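Local coordinates for protein carbamate kinase (Aeropyrum pernix, PDB 2E9Y) that probably transfers phosphate reversibly between ATP and carbamate, as a carbamate kinase of the amino acid kinase family, at residues Arg5-Ala10 with Asp45-Val50; Ile51-Gly56 with Ala87-Leu92; Pro57-Leu62 with Tyr79-Met84; Asn228-Val233 with Thr289-Val294; Ile234-Pro239 with Gly273-Lys278. One frame throughout, in Å; residues are numbered along the deposited sequence.

Contact 1 of 5, residues Arg5-Ala10 with Asp45-Val50; sequences RLAVIA and DGWRSV
Four backbone hydrogen bonds join residues 5-10 to residues 45-50 in parallel register. Arg48 N donates to Arg5 O (2.9 Å), approaching nearly along the C=O axis, and Ala7 N returns to Arg48 O. Val50 N then bonds to Ala7 O and Ile9 N to Val50 O, each of these last three donors lying in the plane of the carbonyl it meets. CA-H...O contacts fill the intervals; in the shortest, Ser49 CA sits 3.2 Å from Ala7 O. The two strands are neighbours in the central sheet, and the intervening chain is largely helix 25-44, so the unit is a beta-alpha-beta crossover of the Rossmann-like amino acid kinase fold. Gly46, at positive phi, ends that helix in a Schellman motif and turns the chain into the second strand.

Apolar contacts divide between the two faces. Leu6, Val8 and Val50 share one, with Leu6 CG anti to its backbone N so that CD1 reaches Val50 CG2 at 4.0 Å; helices 176-185 and 216-226 pack there. On the other, Ala7 CB lies 3.6 Å from Trp47 CE3, and Ile9 CD1 meets Ser49 CB at 3.9 Å.

The flat groups meet at the strand entrance. Arg5 and Trp47 run side by side, with Trp47 CH2 over one face of the guanidinium, 3.2 Å from Arg5 NH2, but the planes are 38° apart, too tilted for a flat stack. Arg48 bends at chi3 (78°) and leads its own guanidinium away from Arg5, where NH2 bonds to Ser183 O.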
# COMPACT_ATOMS: atom_id res chain seq x y z
N ARG A 5 -10.96 20.54 15.67
CA ARG A 5 -10.98 19.31 16.46
C ARG A 5 -10.68 18.11 15.57
O ARG A 5 -10.76 18.21 14.35
CB ARG A 5 -12.34 19.14 17.14
CG ARG A 5 -12.64 20.21 18.18
CD ARG A 5 -13.73 19.78 19.14
NE ARG A 5 -15.00 19.54 18.47
CZ ARG A 5 -16.02 18.89 19.02
NH1 ARG A 5 -15.91 18.40 20.25
NH2 ARG A 5 -17.15 18.72 18.34
N LEU A 6 -10.35 16.98 16.19
CA LEU A 6 -10.02 15.77 15.45
C LEU A 6 -11.09 14.69 15.57
O LEU A 6 -11.60 14.41 16.65
CB LEU A 6 -8.69 15.20 15.94
CG LEU A 6 -8.26 13.85 15.34
CD1 LEU A 6 -8.07 13.99 13.84
CD2 LEU A 6 -6.97 13.39 16.00
N ALA A 7 -11.42 14.08 14.44
CA ALA A 7 -12.42 13.03 14.42
C ALA A 7 -11.93 11.84 13.61
O ALA A 7 -11.36 12.01 12.53
CB ALA A 7 -13.72 13.54 13.84
N VAL A 8 -12.12 10.64 14.14
CA VAL A 8 -11.76 9.43 13.41
C VAL A 8 -13.08 9.04 12.75
O VAL A 8 -14.08 8.84 13.44
CB VAL A 8 -11.26 8.31 14.35
CG1 VAL A 8 -11.19 6.98 13.59
CG2 VAL A 8 -9.88 8.66 14.88
N ILE A 9 -13.08 8.97 11.42
CA ILE A 9 -14.29 8.64 10.68
C ILE A 9 -14.13 7.28 10.01
O ILE A 9 -13.31 7.11 9.12
CB ILE A 9 -14.56 9.70 9.59
CG1 ILE A 9 -14.70 11.08 10.25
CG2 ILE A 9 -15.83 9.35 8.81
CD1 ILE A 9 -14.73 12.24 9.29
N ALA A 10 -14.92 6.32 10.47
CA ALA A 10 -14.88 4.96 9.95
C ALA A 10 -15.90 4.75 8.82
O ALA A 10 -17.10 4.69 9.06
CB ALA A 10 -15.13 3.96 11.08
N ASP A 45 -16.29 22.27 7.27
CA ASP A 45 -16.85 22.69 8.56
C ASP A 45 -15.79 22.84 9.65
O ASP A 45 -16.13 23.10 10.81
CB ASP A 45 -17.95 21.72 9.01
CG ASP A 45 -19.15 21.74 8.08
OD1 ASP A 45 -19.50 22.83 7.58
OD2 ASP A 45 -19.75 20.67 7.86
N GLY A 46 -14.52 22.67 9.29
CA GLY A 46 -13.44 22.84 10.25
C GLY A 46 -12.83 21.62 10.91
O GLY A 46 -11.88 21.75 11.69
N TRP A 47 -13.34 20.43 10.61
CA TRP A 47 -12.82 19.21 11.22
C TRP A 47 -11.51 18.71 10.62
O TRP A 47 -11.25 18.87 9.42
CB TRP A 47 -13.83 18.06 11.12
CG TRP A 47 -14.99 18.14 12.07
CD1 TRP A 47 -16.23 18.64 11.81
CD2 TRP A 47 -15.02 17.67 13.42
NE1 TRP A 47 -17.04 18.51 12.91
CE2 TRP A 47 -16.32 17.91 13.92
CE3 TRP A 47 -14.08 17.06 14.26
CZ2 TRP A 47 -16.70 17.57 15.22
CZ3 TRP A 47 -14.45 16.72 15.56
CH2 TRP A 47 -15.76 16.98 16.02
N ARG A 48 -10.68 18.11 11.47
CA ARG A 48 -9.44 17.48 11.02
C ARG A 48 -9.86 16.02 11.14
O ARG A 48 -10.62 15.67 12.04
CB ARG A 48 -8.26 17.78 11.95
CG ARG A 48 -7.76 19.22 11.87
CD ARG A 48 -6.42 19.40 12.59
NE ARG A 48 -5.28 18.91 11.81
CZ ARG A 48 -4.83 19.48 10.70
NH1 ARG A 48 -5.42 20.57 10.21
NH2 ARG A 48 -3.78 18.98 10.06
N SER A 49 -9.39 15.16 10.24
CA SER A 49 -9.83 13.78 10.32
C SER A 49 -8.81 12.71 9.97
O SER A 49 -7.80 12.97 9.31
CB SER A 49 -11.03 13.58 9.41
OG SER A 49 -10.66 13.78 8.05
N VAL A 50 -9.10 11.51 10.46
CA VAL A 50 -8.32 10.32 10.18
C VAL A 50 -9.44 9.42 9.69
O VAL A 50 -10.35 9.06 10.45
CB VAL A 50 -7.69 9.72 11.45
CG1 VAL A 50 -7.02 8.39 11.10
CG2 VAL A 50 -6.65 10.68 12.01

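Contact 2 of 5, residues Ile51-Gly56 with Ala87-Leu92; sequences ITHGNG and AWIGLL
The tight part of this contact is one branched side chain on a ring: Ile89 CG2 stands over the centre of the His53 imidazole, 3.6 Å from the centroid and 14° off the ring normal, a CH-pi contact. Ile89 CB adds a contact of 3.5 Å to His53 CE1. A bond of 2.8 Å from His53 ND1 to Gly54 O, almost straight (178°), probably holds the rotation of the ring. That acceptor lies in the ring plane, although the donor stands above the carbonyl plane. The same Gly54 O touches Ile89 CD1 at 3.4 Å. An alanine in place of His53 removes the ring under Ile89 CG2 and the N-H held by Gly54 O, and would probably leave Ile89 and the backbone after the strand less firmly placed.

At the partly exposed Asn55 the packing thins. Its CB, the nearest point, reaches Ile89 CD1 at 3.9 Å, while its amide turns off to bond Thr85 OG1 through ND2.

The chain here leaves strand 48-52 of the central sheet for helix 56-67, and helix 78-103 lies across that exit. Ile89 also touches Gln58 of helix 56-67, and on another side of helix 78-103 Ala87 and Leu91 pack against the second subunit.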
# COMPACT_ATOMS: atom_id res chain seq x y z
N ILE A 51 -9.40 9.10 8.41
CA ILE A 51 -10.41 8.29 7.76
C ILE A 51 -10.01 6.83 7.64
O ILE A 51 -8.97 6.52 7.07
CB ILE A 51 -10.69 8.83 6.34
CG1 ILE A 51 -11.06 10.32 6.42
CG2 ILE A 51 -11.78 8.02 5.67
CD1 ILE A 51 -11.05 11.02 5.09
N THR A 52 -10.83 5.94 8.19
CA THR A 52 -10.55 4.51 8.10
C THR A 52 -11.61 3.89 7.20
O THR A 52 -12.58 4.56 6.83
CB THR A 52 -10.60 3.82 9.47
OG1 THR A 52 -11.94 3.83 9.96
CG2 THR A 52 -9.70 4.55 10.46
N HIS A 53 -11.44 2.62 6.86
CA HIS A 53 -12.39 1.94 5.99
C HIS A 53 -12.25 0.43 6.09
O HIS A 53 -11.26 -0.06 6.63
CB HIS A 53 -12.15 2.36 4.54
CG HIS A 53 -10.77 2.02 4.04
ND1 HIS A 53 -10.43 0.76 3.57
CD2 HIS A 53 -9.65 2.77 3.94
CE1 HIS A 53 -9.16 0.77 3.20
NE2 HIS A 53 -8.67 1.97 3.41
N GLY A 54 -13.24 -0.29 5.57
CA GLY A 54 -13.18 -1.74 5.59
C GLY A 54 -12.52 -2.24 4.31
O GLY A 54 -12.10 -1.43 3.48
N ASN A 55 -12.43 -3.55 4.13
CA ASN A 55 -11.80 -4.10 2.92
C ASN A 55 -12.35 -5.49 2.59
O ASN A 55 -11.71 -6.25 1.88
CB ASN A 55 -10.28 -4.19 3.12
CG ASN A 55 -9.90 -5.28 4.10
OD1 ASN A 55 -10.74 -5.78 4.85
ND2 ASN A 55 -8.62 -5.64 4.12
N GLY A 56 -13.54 -5.80 3.10
CA GLY A 56 -14.12 -7.12 2.87
C GLY A 56 -14.10 -7.66 1.45
O GLY A 56 -13.45 -8.67 1.17
N ALA A 87 -3.42 0.07 0.15
CA ALA A 87 -2.93 0.92 -0.93
C ALA A 87 -3.99 1.07 -2.02
O ALA A 87 -4.17 2.16 -2.59
CB ALA A 87 -1.65 0.33 -1.52
N TRP A 88 -4.69 -0.02 -2.31
CA TRP A 88 -5.74 -0.03 -3.33
C TRP A 88 -6.86 0.94 -2.96
O TRP A 88 -7.09 1.93 -3.66
CB TRP A 88 -6.25 -1.47 -3.48
CG TRP A 88 -7.47 -1.70 -4.34
CD1 TRP A 88 -8.15 -0.78 -5.10
CD2 TRP A 88 -8.17 -2.94 -4.50
NE1 TRP A 88 -9.23 -1.39 -5.72
CE2 TRP A 88 -9.26 -2.71 -5.36
CE3 TRP A 88 -7.97 -4.23 -3.99
CZ2 TRP A 88 -10.16 -3.73 -5.73
CZ3 TRP A 88 -8.86 -5.24 -4.35
CH2 TRP A 88 -9.94 -4.98 -5.21
N ILE A 89 -7.53 0.69 -1.84
CA ILE A 89 -8.63 1.55 -1.41
C ILE A 89 -8.12 2.92 -0.98
O ILE A 89 -8.74 3.95 -1.28
CB ILE A 89 -9.41 0.88 -0.26
CG1 ILE A 89 -9.98 -0.46 -0.72
CG2 ILE A 89 -10.57 1.78 0.17
CD1 ILE A 89 -10.51 -1.34 0.42
N GLY A 90 -6.99 2.94 -0.27
CA GLY A 90 -6.42 4.19 0.18
C GLY A 90 -6.13 5.15 -0.96
O GLY A 90 -6.45 6.34 -0.88
N LEU A 91 -5.53 4.65 -2.03
CA LEU A 91 -5.22 5.49 -3.18
C LEU A 91 -6.50 6.04 -3.82
O LEU A 91 -6.56 7.21 -4.20
CB LEU A 91 -4.43 4.71 -4.23
CG LEU A 91 -4.18 5.50 -5.53
CD1 LEU A 91 -3.40 6.77 -5.21
CD2 LEU A 91 -3.43 4.63 -6.53
N LEU A 92 -7.52 5.20 -3.92
CA LEU A 92 -8.79 5.64 -4.50
C LEU A 92 -9.36 6.83 -3.72
O LEU A 92 -9.76 7.84 -4.31
CB LEU A 92 -9.79 4.49 -4.54
CG LEU A 92 -9.51 3.39 -5.57
CD1 LEU A 92 -10.52 2.27 -5.43
CD2 LEU A 92 -9.56 3.98 -6.98

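Contact 3 of 5, residues Pro57-Leu62 with Tyr79-Met84; sequences PQVGYL and YIATAM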
# COMPACT_ATOMS: atom_id res chain seq x y z
N PRO A 57 -14.84 -7.02 0.53
CA PRO A 57 -14.89 -7.48 -0.86
C PRO A 57 -13.52 -7.46 -1.54
O PRO A 57 -13.19 -8.34 -2.34
CB PRO A 57 -15.86 -6.50 -1.52
CG PRO A 57 -16.73 -6.06 -0.38
CD PRO A 57 -15.74 -5.88 0.74
N GLN A 58 -12.73 -6.45 -1.21
CA GLN A 58 -11.40 -6.28 -1.79
C GLN A 58 -10.40 -7.36 -1.39
O GLN A 58 -9.73 -7.94 -2.25
CB GLN A 58 -10.84 -4.90 -1.45
CG GLN A 58 -11.66 -3.74 -2.03
CD GLN A 58 -12.93 -3.43 -1.24
OE1 GLN A 58 -13.07 -3.85 -0.09
NE2 GLN A 58 -13.85 -2.72 -1.86
N VAL A 59 -10.30 -7.64 -0.10
CA VAL A 59 -9.36 -8.66 0.35
C VAL A 59 -9.87 -10.03 -0.12
O VAL A 59 -9.08 -10.94 -0.40
CB VAL A 59 -9.16 -8.60 1.89
CG1 VAL A 59 -10.33 -9.23 2.63
CG2 VAL A 59 -7.84 -9.27 2.26
N GLY A 60 -11.19 -10.18 -0.24
CA GLY A 60 -11.74 -11.44 -0.71
C GLY A 60 -11.37 -11.65 -2.16
O GLY A 60 -11.01 -12.76 -2.57
N TYR A 61 -11.45 -10.58 -2.95
CA TYR A 61 -11.11 -10.62 -4.37
C TYR A 61 -9.66 -11.05 -4.54
O TYR A 61 -9.35 -11.93 -5.35
CB TYR A 61 -11.32 -9.24 -5.00
CG TYR A 61 -10.73 -9.08 -6.39
CD1 TYR A 61 -11.35 -9.64 -7.50
CD2 TYR A 61 -9.55 -8.37 -6.58
CE1 TYR A 61 -10.81 -9.50 -8.78
CE2 TYR A 61 -8.99 -8.22 -7.85
CZ TYR A 61 -9.63 -8.78 -8.95
OH TYR A 61 -9.09 -8.62 -10.20
N LEU A 62 -8.76 -10.42 -3.79
CA LEU A 62 -7.34 -10.77 -3.88
C LEU A 62 -7.10 -12.22 -3.51
O LEU A 62 -6.32 -12.91 -4.16
CB LEU A 62 -6.52 -9.85 -2.97
CG LEU A 62 -6.51 -8.39 -3.42
CD1 LEU A 62 -5.70 -7.55 -2.43
CD2 LEU A 62 -5.90 -8.29 -4.82
N TYR A 79 -2.15 -11.35 5.39
CA TYR A 79 -1.69 -10.04 5.86
C TYR A 79 -1.10 -9.21 4.73
O TYR A 79 -1.16 -7.98 4.78
CB TYR A 79 -0.71 -10.19 7.02
CG TYR A 79 0.51 -11.03 6.74
CD1 TYR A 79 1.62 -10.50 6.11
CD2 TYR A 79 0.55 -12.37 7.15
CE1 TYR A 79 2.77 -11.27 5.90
CE2 TYR A 79 1.68 -13.15 6.94
CZ TYR A 79 2.79 -12.59 6.32
OH TYR A 79 3.91 -13.35 6.13
N ILE A 80 -0.55 -9.87 3.72
CA ILE A 80 -0.01 -9.15 2.56
C ILE A 80 -1.20 -8.67 1.73
O ILE A 80 -1.20 -7.56 1.19
CB ILE A 80 0.91 -10.06 1.70
CG1 ILE A 80 2.24 -10.28 2.43
CG2 ILE A 80 1.16 -9.42 0.34
CD1 ILE A 80 2.98 -9.01 2.78
N ALA A 81 -2.23 -9.51 1.62
CA ALA A 81 -3.42 -9.14 0.88
C ALA A 81 -4.04 -7.91 1.55
O ALA A 81 -4.44 -6.95 0.88
CB ALA A 81 -4.42 -10.29 0.86
N THR A 82 -4.11 -7.93 2.88
CA THR A 82 -4.66 -6.80 3.60
C THR A 82 -3.85 -5.53 3.33
O THR A 82 -4.42 -4.46 3.09
CB THR A 82 -4.70 -7.06 5.13
OG1 THR A 82 -5.65 -8.10 5.40
CG2 THR A 82 -5.10 -5.80 5.89
N ALA A 83 -2.52 -5.64 3.37
CA ALA A 83 -1.67 -4.47 3.10
C ALA A 83 -1.97 -3.94 1.71
O ALA A 83 -2.08 -2.72 1.49
CB ALA A 83 -0.19 -4.85 3.21
N MET A 84 -2.11 -4.85 0.75
CA MET A 84 -2.44 -4.46 -0.62
C MET A 84 -3.72 -3.64 -0.67
O MET A 84 -3.82 -2.64 -1.36
CB MET A 84 -2.60 -5.74 -1.44
CG MET A 84 -1.26 -6.36 -1.84
SD MET A 84 -1.46 -7.77 -2.93
CE MET A 84 0.23 -8.39 -2.85
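Thr82 OG1 is held by one hydrogen bond, to Leu78 O a turn earlier in its own helix, and Val59 CG2 rests against it at 4.0 Å. Helices 56-67 and 78-103, successive in the chain, form a crossed helix pair of the amino acid kinase fold, at the dimer interface; the axes of their segments 57-62 and 79-84 cross at 127° and approach to 9.1 Å. No hydrogen bond spans them, so apolar contacts carry the pairing.

Val59 and Ala81 make the closest backbone approach, with CA atoms 6.0 Å apart, which the small alanine side chain permits. The CG2 methyl of Val59, anti to the backbone N, sits against Ala81 CB (3.8 Å) and near the Thr82 hydroxyl, Val59 running alongside Thr82 in the same direction. One turn on, Leu62 lays its CB near Ala81 CB and crosses Met84 obliquely.

Beyond the pair, Ile80 and Met84 pack on Trp88 of the second subunit, and Tyr61 OH bonds to Pro74 O of that subunit. Leu62 has CG anti to its carbonyl carbon (chi1 -67°), which brings CD1 to 3.6 Å from Ala81 O and 3.7 Å from Met84 CB.

Contact 4 of 5, residues Asn228-Val233 with Thr289-Val294; sequences NADLLV and TGKPAV
The segment ends 231-233 and 293-294 run as parallel strands, Val233 and Val294 paired with CA atoms 5.1 Å apart and Val294 N donating to Leu232 O (3.0 Å, 166°) nearly along the C=O axis. Val233 and Val294 lie side by side on one face, pointing the same way. Val294 CG1 occupies the crowded position between its backbone N and carbonyl carbon (chi1 60°), and this puts it 3.8 Å from Val233 CG2. The end of Leu231 reaches across to the same patch: CD1 presses on Pro292 O at 3.1 Å, a tight contact, and also meets Val294 CG1. On the other face Leu232 CB faces Ala293 CB.

Before the strands, Lys291 stretches along the 228-233 backbone and sets CD 3.4 Å from Ala229 O, a buried carbonyl oxygen with no hydrogen-bonding partner in the model. The ammonium of Lys291 makes no salt bridge with Asp230: OD1 and NZ stay 5.3 Å apart, and Asp230 OD2 bonds instead to Leu6 N. An ST turn, Thr289 OG1 accepting from Lys291 N, shapes the approach, with Gly290 at positive phi after helix 275-289.

In the central sheet of the alpha/beta amino acid kinase fold, strand 231-236 lies between parallel strands 6-10 and 293-297; helix 301-305 covers Val233 and Val294, and Phe285 of helix 275-289 packs on Leu232 and Ala293 from the other face.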
# COMPACT_ATOMS: atom_id res chain seq x y z
N ASN A 228 -6.33 10.35 21.17
CA ASN A 228 -7.03 11.37 21.94
C ASN A 228 -7.97 12.20 21.04
O ASN A 228 -8.02 13.42 21.12
CB ASN A 228 -6.00 12.30 22.58
CG ASN A 228 -5.12 11.51 23.53
OD1 ASN A 228 -3.92 11.74 23.63
ND2 ASN A 228 -5.76 10.62 24.30
N ALA A 229 -8.68 11.51 20.15
CA ALA A 229 -9.59 12.17 19.22
C ALA A 229 -10.75 12.80 19.99
O ALA A 229 -11.12 12.33 21.07
CB ALA A 229 -10.12 11.17 18.20
N ASP A 230 -11.32 13.85 19.41
CA ASP A 230 -12.44 14.53 20.04
C ASP A 230 -13.75 13.80 19.75
O ASP A 230 -14.74 13.97 20.47
CB ASP A 230 -12.53 15.97 19.51
CG ASP A 230 -11.30 16.79 19.85
OD1 ASP A 230 -11.10 17.09 21.05
OD2 ASP A 230 -10.53 17.13 18.93
N LEU A 231 -13.76 12.99 18.70
CA LEU A 231 -14.97 12.27 18.33
C LEU A 231 -14.71 11.04 17.47
O LEU A 231 -13.79 11.03 16.66
CB LEU A 231 -15.90 13.21 17.56
CG LEU A 231 -17.21 12.67 16.98
CD1 LEU A 231 -18.15 12.25 18.11
CD2 LEU A 231 -17.88 13.73 16.12
N LEU A 232 -15.51 10.01 17.69
CA LEU A 232 -15.44 8.78 16.90
C LEU A 232 -16.73 8.79 16.10
O LEU A 232 -17.82 8.90 16.66
CB LEU A 232 -15.38 7.53 17.78
CG LEU A 232 -15.60 6.20 17.03
CD1 LEU A 232 -14.48 5.99 16.00
CD2 LEU A 232 -15.64 5.04 18.01
N VAL A 233 -16.60 8.68 14.78
CA VAL A 233 -17.75 8.68 13.90
C VAL A 233 -17.77 7.39 13.08
O VAL A 233 -16.76 7.03 12.48
CB VAL A 233 -17.70 9.87 12.91
CG1 VAL A 233 -18.92 9.84 11.99
CG2 VAL A 233 -17.63 11.18 13.68
N THR A 289 -12.62 7.14 26.83
CA THR A 289 -12.28 8.55 26.69
C THR A 289 -13.23 9.50 27.39
O THR A 289 -12.85 10.61 27.76
CB THR A 289 -12.23 8.97 25.21
OG1 THR A 289 -13.56 9.05 24.70
CG2 THR A 289 -11.41 7.97 24.40
N GLY A 290 -14.48 9.08 27.57
CA GLY A 290 -15.45 9.94 28.21
C GLY A 290 -16.05 10.94 27.24
O GLY A 290 -16.80 11.83 27.64
N LYS A 291 -15.72 10.79 25.96
CA LYS A 291 -16.26 11.68 24.93
C LYS A 291 -17.34 10.96 24.13
O LYS A 291 -17.36 9.73 24.07
CB LYS A 291 -15.13 12.15 24.00
CG LYS A 291 -14.12 13.07 24.66
CD LYS A 291 -12.99 13.43 23.71
CE LYS A 291 -12.14 14.57 24.24
NZ LYS A 291 -11.52 14.26 25.56
N PRO A 292 -18.25 11.72 23.51
CA PRO A 292 -19.32 11.11 22.72
C PRO A 292 -18.84 10.44 21.43
O PRO A 292 -17.80 10.80 20.87
CB PRO A 292 -20.25 12.29 22.42
CG PRO A 292 -20.00 13.23 23.55
CD PRO A 292 -18.51 13.16 23.71
N ALA A 293 -19.61 9.46 20.97
CA ALA A 293 -19.32 8.76 19.73
C ALA A 293 -20.64 8.81 18.98
O ALA A 293 -21.70 8.86 19.61
CB ALA A 293 -18.92 7.32 20.01
N VAL A 294 -20.60 8.81 17.66
CA VAL A 294 -21.84 8.85 16.90
C VAL A 294 -21.84 7.85 15.75
O VAL A 294 -20.83 7.64 15.09
CB VAL A 294 -22.11 10.28 16.38
CG1 VAL A 294 -20.96 10.73 15.47
CG2 VAL A 294 -23.44 10.33 15.65

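Contact 5 of 5, residues Ile234-Pro239 with Gly273-Lys278; sequences ILTDVP and GSMGPK
Lys278 and Ile234 cross obliquely, the aliphatic part of the lysine passing over the isoleucine. The lysine chain is extended through chi3, so its methylenes lie in line against the branch methyl: Ile234 CG2 is 3.8 Å from both Lys278 CG and Lys278 CD. The longer arm of Ile234, with CG1 anti to the carbonyl carbon, continues past CB of the lysine and ends with CD1 3.5 Å from Lys278 O. An alanine in place of Ile234 takes away both CG2 and CD1, and would probably leave the course of the lysine methylenes less well defined.

Farther along, Lys278 crosses Thr236 as well, its CE 3.9 Å from Thr236 CB. A bend at chi4 (51°) then turns the ammonium aside to a salt bridge with Asp217 OD2, so the charge is answered outside the two segments while the chain beneath it makes apolar contact.

Met275 and Val238 slide past each other in opposite directions. The methionine folds at chi2 and chi3, bringing CE to 3.8 Å from Val238 CG2, with Thr236 CG2 more distant at 4.4 Å. No hydrogen bond links the segments.

The contact sets the first turn of helix 275-289 against the C-terminal end of strand 231-236 and the loop that follows, a helix-on-sheet packing of the three-layer alpha/beta sandwich; strand ends of this C-terminal half line the nucleotide site in amino acid kinases, and the same is probable here.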
# COMPACT_ATOMS: atom_id res chain seq x y z
N ILE A 234 -18.91 6.71 13.07
CA ILE A 234 -19.04 5.49 12.27
C ILE A 234 -20.11 5.76 11.23
O ILE A 234 -21.28 5.95 11.56
CB ILE A 234 -19.45 4.28 13.12
CG1 ILE A 234 -18.38 3.99 14.17
CG2 ILE A 234 -19.62 3.06 12.22
CD1 ILE A 234 -18.71 2.84 15.09
N LEU A 235 -19.71 5.79 9.96
CA LEU A 235 -20.65 6.05 8.88
C LEU A 235 -21.03 4.76 8.16
O LEU A 235 -20.17 4.09 7.59
CB LEU A 235 -20.04 7.05 7.88
CG LEU A 235 -19.72 8.44 8.43
CD1 LEU A 235 -19.12 9.30 7.33
CD2 LEU A 235 -20.99 9.09 8.98
N THR A 236 -22.31 4.43 8.21
CA THR A 236 -22.80 3.21 7.59
C THR A 236 -23.89 3.52 6.56
O THR A 236 -23.98 4.64 6.06
CB THR A 236 -23.32 2.24 8.67
OG1 THR A 236 -23.74 1.01 8.07
CG2 THR A 236 -24.47 2.87 9.44
N ASP A 237 -24.72 2.52 6.25
CA ASP A 237 -25.78 2.72 5.27
C ASP A 237 -27.18 2.85 5.88
O ASP A 237 -28.18 2.68 5.18
CB ASP A 237 -25.74 1.58 4.24
CG ASP A 237 -26.12 0.24 4.83
OD1 ASP A 237 -25.92 0.04 6.05
OD2 ASP A 237 -26.62 -0.62 4.07
N VAL A 238 -27.23 3.13 7.17
CA VAL A 238 -28.49 3.32 7.89
C VAL A 238 -28.38 4.60 8.73
O VAL A 238 -27.28 5.03 9.06
CB VAL A 238 -28.83 2.12 8.80
CG1 VAL A 238 -29.20 0.92 7.95
CG2 VAL A 238 -27.64 1.79 9.69
N PRO A 239 -29.52 5.21 9.08
CA PRO A 239 -29.54 6.45 9.88
C PRO A 239 -28.92 6.38 11.27
O PRO A 239 -28.70 7.41 11.90
CB PRO A 239 -31.03 6.81 9.91
CG PRO A 239 -31.70 5.48 9.84
CD PRO A 239 -30.90 4.77 8.78
N GLY A 273 -22.95 -9.49 12.78
CA GLY A 273 -22.37 -9.25 11.47
C GLY A 273 -22.51 -7.86 10.90
O GLY A 273 -22.10 -7.61 9.77
N SER A 274 -23.08 -6.93 11.66
CA SER A 274 -23.25 -5.57 11.15
C SER A 274 -23.21 -4.47 12.20
O SER A 274 -22.17 -3.85 12.43
CB SER A 274 -24.57 -5.47 10.37
OG SER A 274 -25.68 -5.83 11.18
N MET A 275 -24.34 -4.21 12.84
CA MET A 275 -24.42 -3.14 13.83
C MET A 275 -23.81 -3.47 15.19
O MET A 275 -23.44 -2.56 15.93
CB MET A 275 -25.88 -2.71 14.01
CG MET A 275 -26.06 -1.45 14.84
SD MET A 275 -25.00 -0.11 14.27
CE MET A 275 -25.81 0.38 12.75
N GLY A 276 -23.72 -4.76 15.52
CA GLY A 276 -23.15 -5.15 16.80
C GLY A 276 -21.77 -4.58 17.06
O GLY A 276 -21.55 -3.91 18.07
N PRO A 277 -20.80 -4.83 16.16
CA PRO A 277 -19.43 -4.31 16.34
C PRO A 277 -19.38 -2.79 16.40
O PRO A 277 -18.55 -2.22 17.11
CB PRO A 277 -18.70 -4.86 15.12
CG PRO A 277 -19.39 -6.17 14.89
CD PRO A 277 -20.85 -5.79 15.05
N LYS A 278 -20.26 -2.13 15.66
CA LYS A 278 -20.30 -0.67 15.65
C LYS A 278 -20.76 -0.13 17.00
O LYS A 278 -20.21 0.85 17.51
CB LYS A 278 -21.22 -0.18 14.53
CG LYS A 278 -20.65 -0.47 13.13
CD LYS A 278 -21.65 -0.14 12.03
CE LYS A 278 -20.99 -0.23 10.66
NZ LYS A 278 -20.26 -1.51 10.47

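From the N terminus, contact 1 closes the first loop, returning the chain through helix 25-44 to a strand beside 6-10. Contact 2 opens directly afterwards and brings helix 78-103 back over the end of strand 48-52; contact 3 falls within its loop, pairing helices 56-67 and 78-103 toward the second subunit. Much later, contact 4 joins strands 231-236 and 293-297 and encloses contact 5, which seats helix 275-289 on the sheet. No two loops cross. Contacts 1 and 4 adjoin through strands 6-10 and 231-236, so the central sheet unites both halves, while contact 3 lies across the chain's centre from contact 4, about 29 Å between their centres.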